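Local coordinates for protein PfkB (Polaromonas sp. JS666, PDB 4DU5) that probably transfers a phosphate from ATP to a sugar or related small substrate, as a member of the PfkB carbohydrate kinase family, at residues S293-G298 / P302-R307; D206-L211 / R226-E231; V64-A69 / A92-E97; G236-Y241 / G257-G262. All coordinates share one frame; numbering follows the deposited sequence.

Along the chain the contacts come in the order 3, 2, 4, 1. All belong to one ribokinase-like alpha/beta unit built round a central mixed sheet. Contacts 2 and 4 are neighbours, their centres 13 Å apart, and they touch, Asn209 with Tyr241 and Glu231 with Arg239; helices 222-229 and 234-243 are consecutive. Contact 1, its centre about 16 Å from that of contact 4, meets the other face of strand 258-262, so that end of the sheet has helices on both sides. Contact 3 touches contact 1 through Leu68 and Ser293 (centres 20 Å apart) but lies across the chain's centre from contact 2 (centres about 30 Å apart). Three join helices, and contact 4 joins a helix to the sheet.

Contact 1 of 4, residues S293-G298 / P302-R307; sequences SALLDG and PEAVKR
Arg307 reaches from helix 301-316 to Ser293, Ala294 and Asp297 of helix 283-296 and the turn after it, making a partly buried helix-helix contact with a salt bridge at its edge and two alanines at its middle. The backbones come nearest at Ala294 and Ala304, whose CA atoms are 4.9 Å apart; their CB atoms meet at 3.5 Å, and Leu295 adds its CD1 against Ala304 CB at 3.6 Å. Arg307 leaves its helix with CG anti to the backbone N (chi1 -176°) and runs out extended before bending at chi3, which lays the guanidinium over Ala294, whose CB sits 3.5 Å above the centre of its plane. At the edge of that group NH1 donates to Ser293 OG at 2.9 Å, almost in the guanidinium plane, and to Asp297 OD2 at 3.0 Å; a weak bond from NH2 to the same oxygen joins it. The carboxylate is turned 65° from the guanidinium, and NH1 meets OD2 from above the carboxylate plane. Both acceptors have other partners: Ser293 OG bonds to Val289 O, and Asp297 OD2 is also bridged to Arg328. A leucine in place of Arg307 would probably leave Asp297 with Arg328 but without its mate on the second helix, deprive Ser293 OG of a donor and take away the flat group that lies against Ala294 CB. Gly298 turns the chain out of helix 283-296 in a Schellman motif, and the alanine-to-alanine packing of two consecutive helices joined by a short turn forms part of the helical layer of a ribokinase-like fold.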
# COMPACT_ATOMS: atom_id res chain seq x y z
N SER A 293 26.11 -9.01 -19.81
CA SER A 293 26.98 -7.91 -20.19
C SER A 293 28.26 -8.40 -20.89
O SER A 293 28.70 -7.79 -21.85
CB SER A 293 27.28 -7.00 -19.01
OG SER A 293 28.01 -7.70 -18.02
N ALA A 294 28.87 -9.48 -20.42
CA ALA A 294 30.11 -9.94 -21.07
C ALA A 294 29.89 -10.34 -22.55
O ALA A 294 30.65 -9.92 -23.44
CB ALA A 294 30.75 -11.05 -20.28
N LEU A 295 28.85 -11.13 -22.82
CA LEU A 295 28.57 -11.61 -24.18
C LEU A 295 28.24 -10.44 -25.11
O LEU A 295 28.54 -10.46 -26.30
CB LEU A 295 27.39 -12.57 -24.14
CG LEU A 295 27.40 -14.10 -24.03
CD1 LEU A 295 28.77 -14.69 -23.80
CD2 LEU A 295 26.44 -14.51 -22.91
N LEU A 296 27.59 -9.42 -24.58
CA LEU A 296 27.27 -8.28 -25.38
C LEU A 296 28.50 -7.38 -25.53
O LEU A 296 28.60 -6.65 -26.50
CB LEU A 296 26.08 -7.53 -24.76
CG LEU A 296 24.65 -7.61 -25.35
CD1 LEU A 296 24.45 -8.61 -26.47
CD2 LEU A 296 23.62 -7.85 -24.25
N ASP A 297 29.42 -7.48 -24.58
CA ASP A 297 30.70 -6.79 -24.57
C ASP A 297 31.68 -7.46 -25.55
O ASP A 297 32.81 -6.97 -25.73
CB ASP A 297 31.33 -6.84 -23.16
CG ASP A 297 30.82 -5.72 -22.19
OD1 ASP A 297 29.94 -4.90 -22.52
OD2 ASP A 297 31.33 -5.66 -21.06
N GLY A 298 31.28 -8.58 -26.16
CA GLY A 298 32.19 -9.35 -27.04
C GLY A 298 33.12 -10.42 -26.44
O GLY A 298 33.86 -11.02 -27.17
N PRO A 302 33.18 -18.61 -21.79
CA PRO A 302 33.76 -19.00 -20.48
C PRO A 302 34.17 -17.82 -19.60
O PRO A 302 34.08 -17.92 -18.37
CB PRO A 302 35.00 -19.83 -20.87
CG PRO A 302 34.83 -20.17 -22.29
CD PRO A 302 34.07 -19.01 -22.89
N GLU A 303 34.62 -16.72 -20.20
CA GLU A 303 34.94 -15.52 -19.43
C GLU A 303 33.65 -14.79 -18.98
O GLU A 303 33.67 -14.03 -17.99
CB GLU A 303 35.85 -14.57 -20.22
CG GLU A 303 37.10 -15.23 -20.90
CD GLU A 303 36.90 -15.48 -22.42
OE1 GLU A 303 35.92 -16.16 -22.79
OE2 GLU A 303 37.72 -14.98 -23.24
N ALA A 304 32.55 -15.03 -19.70
CA ALA A 304 31.28 -14.40 -19.39
C ALA A 304 30.68 -15.04 -18.15
O ALA A 304 30.19 -14.31 -17.23
CB ALA A 304 30.32 -14.52 -20.54
N VAL A 305 30.74 -16.38 -18.11
CA VAL A 305 30.23 -17.10 -16.94
C VAL A 305 31.01 -16.73 -15.68
O VAL A 305 30.44 -16.68 -14.60
CB VAL A 305 30.26 -18.61 -17.14
CG1 VAL A 305 29.54 -19.30 -16.03
CG2 VAL A 305 29.64 -18.94 -18.46
N LYS A 306 32.30 -16.44 -15.82
CA LYS A 306 33.05 -16.09 -14.62
C LYS A 306 32.69 -14.68 -14.18
O LYS A 306 32.55 -14.44 -12.98
CB LYS A 306 34.56 -16.32 -14.72
CG LYS A 306 35.34 -15.27 -15.48
CD LYS A 306 36.57 -14.82 -14.73
CE LYS A 306 37.33 -15.99 -14.17
NZ LYS A 306 38.71 -15.51 -13.81
N ARG A 307 32.49 -13.78 -15.15
CA ARG A 307 31.94 -12.47 -14.76
C ARG A 307 30.61 -12.67 -14.01
O ARG A 307 30.46 -12.26 -12.85
CB ARG A 307 31.78 -11.50 -15.92
CG ARG A 307 31.29 -10.13 -15.42
CD ARG A 307 30.90 -9.21 -16.52
NE ARG A 307 32.04 -8.88 -17.37
CZ ARG A 307 31.95 -8.19 -18.51
NH1 ARG A 307 30.78 -7.78 -18.97
NH2 ARG A 307 33.04 -7.91 -19.19

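Contact 2 of 4, residues D206-L211 / R226-E231; sequences DAINDL and RFLTGE
Asn209 and Ile208 of helix 201-212 meet Leu228 near the end of helix 222-229, a buried contact between two successive helices of the alpha/beta ribokinase-like fold, with strand 217-218 between them in the chain. The polar part is one hydrogen bond. Asn209 ND2 donates a hydrogen bond to Leu228 O at 3.0 Å, with an N-H...O angle of 160°; the oxygen lies in the plane of the amide, while the donor stands well above the carbonyl plane of Leu228. This carbonyl belongs to the last turn of its helix, which breaks at Gly230 with positive phi, and the side chain of a neighbouring helix supplies it with a donor. The other end of the amide is used too: Asn209 OD1 is hydrogen-bonded to Tyr241 OH, which fixes how the amide is turned and links three helices. With an alanine at Asn209, Leu228 O would probably lose this donor and the Tyr241 hydroxyl its partner. The apolar part lies beside it. Leu228 sends its isobutyl group across to Ile208, and both side chains also touch Pro191; Ile208 also touches Phe189 of strand 186-190. Ile208 has CG2 anti to the backbone N, which aims that methyl at the fork of Leu228, 3.7 Å from CD1 and 3.8 Å from CD2.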
# COMPACT_ATOMS: atom_id res chain seq x y z
N ASP A 206 4.68 -25.66 -17.41
CA ASP A 206 4.37 -25.62 -18.84
C ASP A 206 4.72 -24.28 -19.45
O ASP A 206 5.34 -24.23 -20.52
CB ASP A 206 2.91 -26.00 -19.11
CG ASP A 206 2.69 -27.52 -19.07
OD1 ASP A 206 2.71 -28.08 -17.95
OD2 ASP A 206 2.51 -28.15 -20.15
N ALA A 207 4.34 -23.21 -18.77
CA ALA A 207 4.56 -21.87 -19.30
C ALA A 207 6.04 -21.47 -19.34
O ALA A 207 6.56 -21.08 -20.40
CB ALA A 207 3.74 -20.85 -18.52
N ILE A 208 6.73 -21.55 -18.19
CA ILE A 208 8.14 -21.22 -18.14
C ILE A 208 8.87 -22.01 -19.23
O ILE A 208 9.55 -21.41 -20.06
CB ILE A 208 8.72 -21.47 -16.74
CG1 ILE A 208 8.31 -20.37 -15.76
CG2 ILE A 208 10.21 -21.62 -16.77
CD1 ILE A 208 8.41 -18.99 -16.29
N ASN A 209 8.67 -23.33 -19.28
CA ASN A 209 9.26 -24.14 -20.36
C ASN A 209 8.81 -23.83 -21.79
O ASN A 209 9.48 -24.22 -22.73
CB ASN A 209 9.07 -25.64 -20.14
CG ASN A 209 9.94 -26.20 -19.02
OD1 ASN A 209 10.94 -25.62 -18.63
ND2 ASN A 209 9.55 -27.36 -18.51
N ASP A 210 7.69 -23.16 -21.96
CA ASP A 210 7.23 -22.84 -23.32
C ASP A 210 7.89 -21.54 -23.73
O ASP A 210 8.21 -21.32 -24.90
CB ASP A 210 5.68 -22.77 -23.39
CG ASP A 210 5.17 -22.11 -24.69
OD1 ASP A 210 5.19 -22.78 -25.76
OD2 ASP A 210 4.75 -20.90 -24.63
N LEU A 211 8.10 -20.68 -22.75
CA LEU A 211 8.89 -19.48 -22.96
C LEU A 211 10.33 -19.85 -23.36
O LEU A 211 10.98 -19.16 -24.15
CB LEU A 211 8.86 -18.61 -21.70
CG LEU A 211 7.55 -17.90 -21.37
CD1 LEU A 211 7.38 -17.68 -19.86
CD2 LEU A 211 7.44 -16.60 -22.12
N ARG A 226 15.84 -28.74 -11.91
CA ARG A 226 15.36 -30.04 -11.46
C ARG A 226 13.83 -30.03 -11.47
O ARG A 226 13.22 -30.92 -12.05
CB ARG A 226 15.94 -30.44 -10.08
N PHE A 227 13.23 -28.98 -10.91
CA PHE A 227 11.78 -28.83 -10.99
C PHE A 227 11.24 -28.78 -12.42
O PHE A 227 10.21 -29.37 -12.71
CB PHE A 227 11.34 -27.58 -10.26
CG PHE A 227 9.84 -27.45 -10.12
CD1 PHE A 227 9.08 -26.90 -11.16
CD2 PHE A 227 9.20 -27.85 -8.94
CE1 PHE A 227 7.70 -26.77 -11.04
CE2 PHE A 227 7.83 -27.72 -8.80
CZ PHE A 227 7.07 -27.17 -9.86
N LEU A 228 11.92 -28.05 -13.29
CA LEU A 228 11.42 -27.76 -14.63
C LEU A 228 11.56 -28.92 -15.58
O LEU A 228 10.68 -29.19 -16.38
CB LEU A 228 12.11 -26.51 -15.21
CG LEU A 228 11.76 -25.15 -14.60
CD1 LEU A 228 12.57 -24.05 -15.21
CD2 LEU A 228 10.28 -24.81 -14.75
N THR A 229 12.68 -29.62 -15.48
CA THR A 229 13.06 -30.58 -16.51
C THR A 229 12.98 -32.02 -16.04
O THR A 229 12.83 -32.93 -16.85
CB THR A 229 14.47 -30.27 -17.06
OG1 THR A 229 15.45 -30.56 -16.07
CG2 THR A 229 14.59 -28.81 -17.41
N GLY A 230 13.07 -32.23 -14.73
CA GLY A 230 13.06 -33.58 -14.17
C GLY A 230 14.44 -34.19 -14.07
O GLY A 230 14.62 -35.23 -13.46
N GLU A 231 15.44 -33.53 -14.67
CA GLU A 231 16.82 -34.00 -14.70
C GLU A 231 17.49 -33.68 -13.39
O GLU A 231 17.03 -32.79 -12.68
CB GLU A 231 17.58 -33.33 -15.85
CG GLU A 231 17.05 -33.64 -17.25
CD GLU A 231 17.56 -34.97 -17.81
OE1 GLU A 231 18.40 -35.63 -17.14
OE2 GLU A 231 17.12 -35.35 -18.92

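Contact 3 of 4, residues V64-A69 / A92-E97; sequences VAIGLA and AAMAAE
Ile66 of helix 60-70 is the side chain that holds this contact together, facing both Met94 and Glu97 of the segment 92-97, one branch to each. On the buried side its CG1 lies 4.0 Å from the selenium of Met94, modelled as selenomethionine; the two side chains cross at about a right angle, and a bend at chi2 brings the selenium toward the isoleucine. Met94 rests also on Trp77 and Ile99. The looser side is that of the partly exposed Glu97. Here the other branch of Ile66, CG2, anti to the backbone N, lies against the carboxylate end, 3.7 Å from Glu97 OE1 and 3.8 Å from Glu97 CD. OE1 makes a salt bridge with Arg70, the residue just after the segment on helix 60-70, so the methyl abuts an ion pair. Ala69 adds a single touch, its CB 3.6 Å from Glu97 O. No hydrogen bond joins the two segments. The arrangement is that of neighbouring helices in an alpha/beta fold: helix 60-70 leads into strand 75-81, and helix 85-95 makes the beta-alpha-beta connection from there to the parallel strand 100-106.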
# COMPACT_ATOMS: atom_id res chain seq x y z
N VAL A 64 18.18 -6.42 -12.64
CA VAL A 64 19.09 -6.77 -13.72
C VAL A 64 19.42 -5.51 -14.55
O VAL A 64 20.58 -5.29 -14.98
CB VAL A 64 18.56 -7.96 -14.59
CG1 VAL A 64 19.31 -8.14 -15.89
CG2 VAL A 64 18.66 -9.22 -13.84
N ALA A 65 18.40 -4.67 -14.75
CA ALA A 65 18.54 -3.46 -15.53
C ALA A 65 19.52 -2.50 -14.86
O ALA A 65 20.39 -1.99 -15.49
CB ALA A 65 17.20 -2.85 -15.77
N ILE A 66 19.38 -2.27 -13.57
CA ILE A 66 20.31 -1.44 -12.79
C ILE A 66 21.80 -1.89 -12.84
O ILE A 66 22.71 -1.08 -12.84
CB ILE A 66 19.90 -1.45 -11.29
CG1 ILE A 66 18.47 -0.92 -11.08
CG2 ILE A 66 20.94 -0.74 -10.42
CD1 ILE A 66 18.13 -0.70 -9.57
N GLY A 67 22.04 -3.19 -12.82
CA GLY A 67 23.39 -3.73 -12.96
C GLY A 67 23.99 -3.53 -14.34
O GLY A 67 25.07 -2.98 -14.46
N LEU A 68 23.29 -4.00 -15.37
CA LEU A 68 23.64 -3.68 -16.74
C LEU A 68 23.85 -2.21 -17.00
O LEU A 68 24.73 -1.87 -17.79
CB LEU A 68 22.58 -4.15 -17.73
CG LEU A 68 22.14 -5.59 -17.81
CD1 LEU A 68 21.08 -5.69 -18.92
CD2 LEU A 68 23.31 -6.53 -18.08
N ALA A 69 23.05 -1.33 -16.41
CA ALA A 69 23.24 0.11 -16.60
C ALA A 69 24.49 0.64 -15.87
O ALA A 69 25.22 1.51 -16.39
CB ALA A 69 22.02 0.89 -16.20
N ALA A 92 11.92 7.85 -10.90
CA ALA A 92 13.11 8.65 -10.65
C ALA A 92 14.33 7.84 -10.20
O ALA A 92 15.47 8.23 -10.52
CB ALA A 92 12.82 9.76 -9.64
N ALA A 93 14.14 6.75 -9.46
CA ALA A 93 15.29 5.95 -9.01
C ALA A 93 15.81 5.09 -10.15
O ALA A 93 16.99 4.83 -10.24
CB ALA A 93 14.96 5.11 -7.80
N MSE A 94 14.91 4.69 -11.02
CA MSE A 94 15.28 3.96 -12.23
C MSE A 94 16.00 4.83 -13.27
O MSE A 94 16.88 4.34 -13.96
CB MSE A 94 14.04 3.34 -12.85
CG MSE A 94 14.24 1.93 -13.24
SE MSE A 94 14.88 0.80 -11.77
CE MSE A 94 13.58 1.26 -10.37
N ALA A 95 15.63 6.11 -13.37
CA ALA A 95 16.26 7.07 -14.28
C ALA A 95 17.58 7.62 -13.79
O ALA A 95 18.41 8.01 -14.60
CB ALA A 95 15.32 8.25 -14.56
N ALA A 96 17.78 7.68 -12.47
CA ALA A 96 19.03 8.19 -11.92
C ALA A 96 20.09 7.12 -12.06
O ALA A 96 21.25 7.29 -11.65
CB ALA A 96 18.87 8.59 -10.46
N GLU A 97 19.70 5.98 -12.61
CA GLU A 97 20.65 4.91 -12.87
C GLU A 97 21.10 4.92 -14.32
O GLU A 97 21.97 4.15 -14.69
CB GLU A 97 20.07 3.52 -12.48
CG GLU A 97 20.08 3.20 -10.97
CD GLU A 97 21.48 3.03 -10.36
OE1 GLU A 97 21.57 2.70 -9.16
OE2 GLU A 97 22.51 3.22 -11.06

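Contact 4 of 4, residues G236-Y241 / G257-G262; sequences GVARFY and GAYFDG
Ala238 on helix 236-241 faces Tyr259 and Asp261 on strand 258-262, the two axes running 8.6 Å apart and roughly in the same direction, at 32° to each other. This is a helix lying on a face of the central sheet of the ribokinase-like fold, close to the end where strands 248-252, 258-262 and 265-269 follow one another antiparallel. Because side chains alternate along a strand, Tyr259 and Asp261 point to the helix while Phe260 turns the other way, to the side where helix 301-316 packs. The meeting point is small. Ala238 CB is 3.6 Å from Asp261 CB and 3.4 Å from Asp261 OD2, so the methyl sits against both the stem and the head of the aspartate. With CG anti to the backbone N (chi1 171°), Asp261 carries its carboxylate alongside the helix. Its OD1 forms a salt bridge with Arg242 just beyond the segment, which probably helps to hold the strand to helix 234-243. Arg239 gives little to this strand: its backbone N is 3.9 Å from Asp261 OD2, too far for a hydrogen bond, and its guanidinium turns off to pair with Glu231. No hydrogen bond crosses the contact. Tyr259, also with CG anti to its N, brings the side of its ring rather than a face, and its hydroxyl is weakly bonded to Ser266 OG on strand 265-269. The alanine methyl lies in the plane of that ring, at its edge, 3.9 Å from Tyr259 CE2 to Ala238 CB.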
# COMPACT_ATOMS: atom_id res chain seq x y z
N GLY A 236 22.16 -32.57 -17.98
CA GLY A 236 20.79 -32.93 -18.37
C GLY A 236 19.91 -31.70 -18.49
O GLY A 236 19.26 -31.48 -19.53
N VAL A 237 19.89 -30.89 -17.43
CA VAL A 237 19.13 -29.63 -17.46
C VAL A 237 19.48 -28.87 -18.72
O VAL A 237 18.59 -28.51 -19.49
CB VAL A 237 19.39 -28.76 -16.22
CG1 VAL A 237 18.95 -27.34 -16.48
CG2 VAL A 237 18.69 -29.37 -15.00
N ALA A 238 20.78 -28.68 -18.95
CA ALA A 238 21.26 -28.05 -20.16
C ALA A 238 20.73 -28.69 -21.45
O ALA A 238 20.19 -27.99 -22.30
CB ALA A 238 22.76 -28.02 -20.17
N ARG A 239 20.88 -30.01 -21.62
CA ARG A 239 20.43 -30.59 -22.90
C ARG A 239 18.89 -30.52 -23.12
O ARG A 239 18.43 -30.51 -24.27
CB ARG A 239 21.05 -31.98 -23.24
CG ARG A 239 21.43 -32.90 -22.09
CD ARG A 239 21.57 -34.34 -22.56
NE ARG A 239 20.33 -34.78 -23.23
CZ ARG A 239 19.19 -35.17 -22.63
NH1 ARG A 239 19.08 -35.23 -21.30
NH2 ARG A 239 18.14 -35.52 -23.38
N PHE A 240 18.14 -30.40 -22.03
CA PHE A 240 16.71 -30.16 -22.10
C PHE A 240 16.38 -28.85 -22.81
O PHE A 240 15.43 -28.78 -23.60
CB PHE A 240 16.12 -30.13 -20.68
CG PHE A 240 14.64 -29.97 -20.64
CD1 PHE A 240 14.06 -28.70 -20.73
CD2 PHE A 240 13.82 -31.08 -20.52
CE1 PHE A 240 12.67 -28.55 -20.72
CE2 PHE A 240 12.44 -30.95 -20.49
CZ PHE A 240 11.86 -29.68 -20.60
N TYR A 241 17.14 -27.80 -22.53
CA TYR A 241 16.89 -26.51 -23.15
C TYR A 241 17.61 -26.32 -24.46
O TYR A 241 17.24 -25.45 -25.25
CB TYR A 241 17.20 -25.36 -22.19
CG TYR A 241 16.29 -25.38 -21.02
CD1 TYR A 241 14.96 -24.96 -21.14
CD2 TYR A 241 16.72 -25.85 -19.79
CE1 TYR A 241 14.10 -25.00 -20.06
CE2 TYR A 241 15.87 -25.87 -18.70
CZ TYR A 241 14.57 -25.45 -18.85
OH TYR A 241 13.73 -25.49 -17.77
N GLY A 257 29.90 -22.58 -8.65
CA GLY A 257 30.07 -21.86 -9.93
C GLY A 257 28.97 -22.19 -10.92
O GLY A 257 27.78 -22.13 -10.59
N ALA A 258 29.34 -22.57 -12.13
CA ALA A 258 28.36 -22.80 -13.18
C ALA A 258 28.80 -23.87 -14.16
O ALA A 258 29.96 -24.20 -14.22
CB ALA A 258 28.08 -21.50 -13.93
N TYR A 259 27.83 -24.40 -14.90
CA TYR A 259 28.07 -25.25 -16.06
C TYR A 259 27.50 -24.57 -17.28
O TYR A 259 26.36 -24.10 -17.25
CB TYR A 259 27.30 -26.55 -15.93
CG TYR A 259 27.40 -27.46 -17.15
CD1 TYR A 259 28.60 -28.11 -17.44
CD2 TYR A 259 26.32 -27.69 -17.98
CE1 TYR A 259 28.73 -28.96 -18.52
CE2 TYR A 259 26.43 -28.55 -19.09
CZ TYR A 259 27.65 -29.19 -19.34
OH TYR A 259 27.82 -30.05 -20.40
N PHE A 260 28.26 -24.56 -18.37
CA PHE A 260 27.74 -23.99 -19.58
C PHE A 260 27.72 -25.00 -20.70
O PHE A 260 28.60 -25.86 -20.78
CB PHE A 260 28.50 -22.73 -19.97
CG PHE A 260 29.86 -22.98 -20.46
CD1 PHE A 260 30.09 -23.30 -21.78
CD2 PHE A 260 30.91 -22.87 -19.62
CE1 PHE A 260 31.36 -23.52 -22.25
CE2 PHE A 260 32.18 -23.07 -20.08
CZ PHE A 260 32.40 -23.40 -21.39
N ASP A 261 26.70 -24.89 -21.56
CA ASP A 261 26.49 -25.83 -22.67
C ASP A 261 26.02 -25.04 -23.86
O ASP A 261 24.86 -24.63 -23.95
CB ASP A 261 25.47 -26.92 -22.27
CG ASP A 261 25.03 -27.81 -23.44
OD1 ASP A 261 25.45 -27.64 -24.60
OD2 ASP A 261 24.25 -28.73 -23.19
N GLY A 262 26.93 -24.83 -24.80
CA GLY A 262 26.65 -23.99 -25.95
C GLY A 262 27.20 -24.60 -27.20
O GLY A 262 27.86 -25.62 -27.13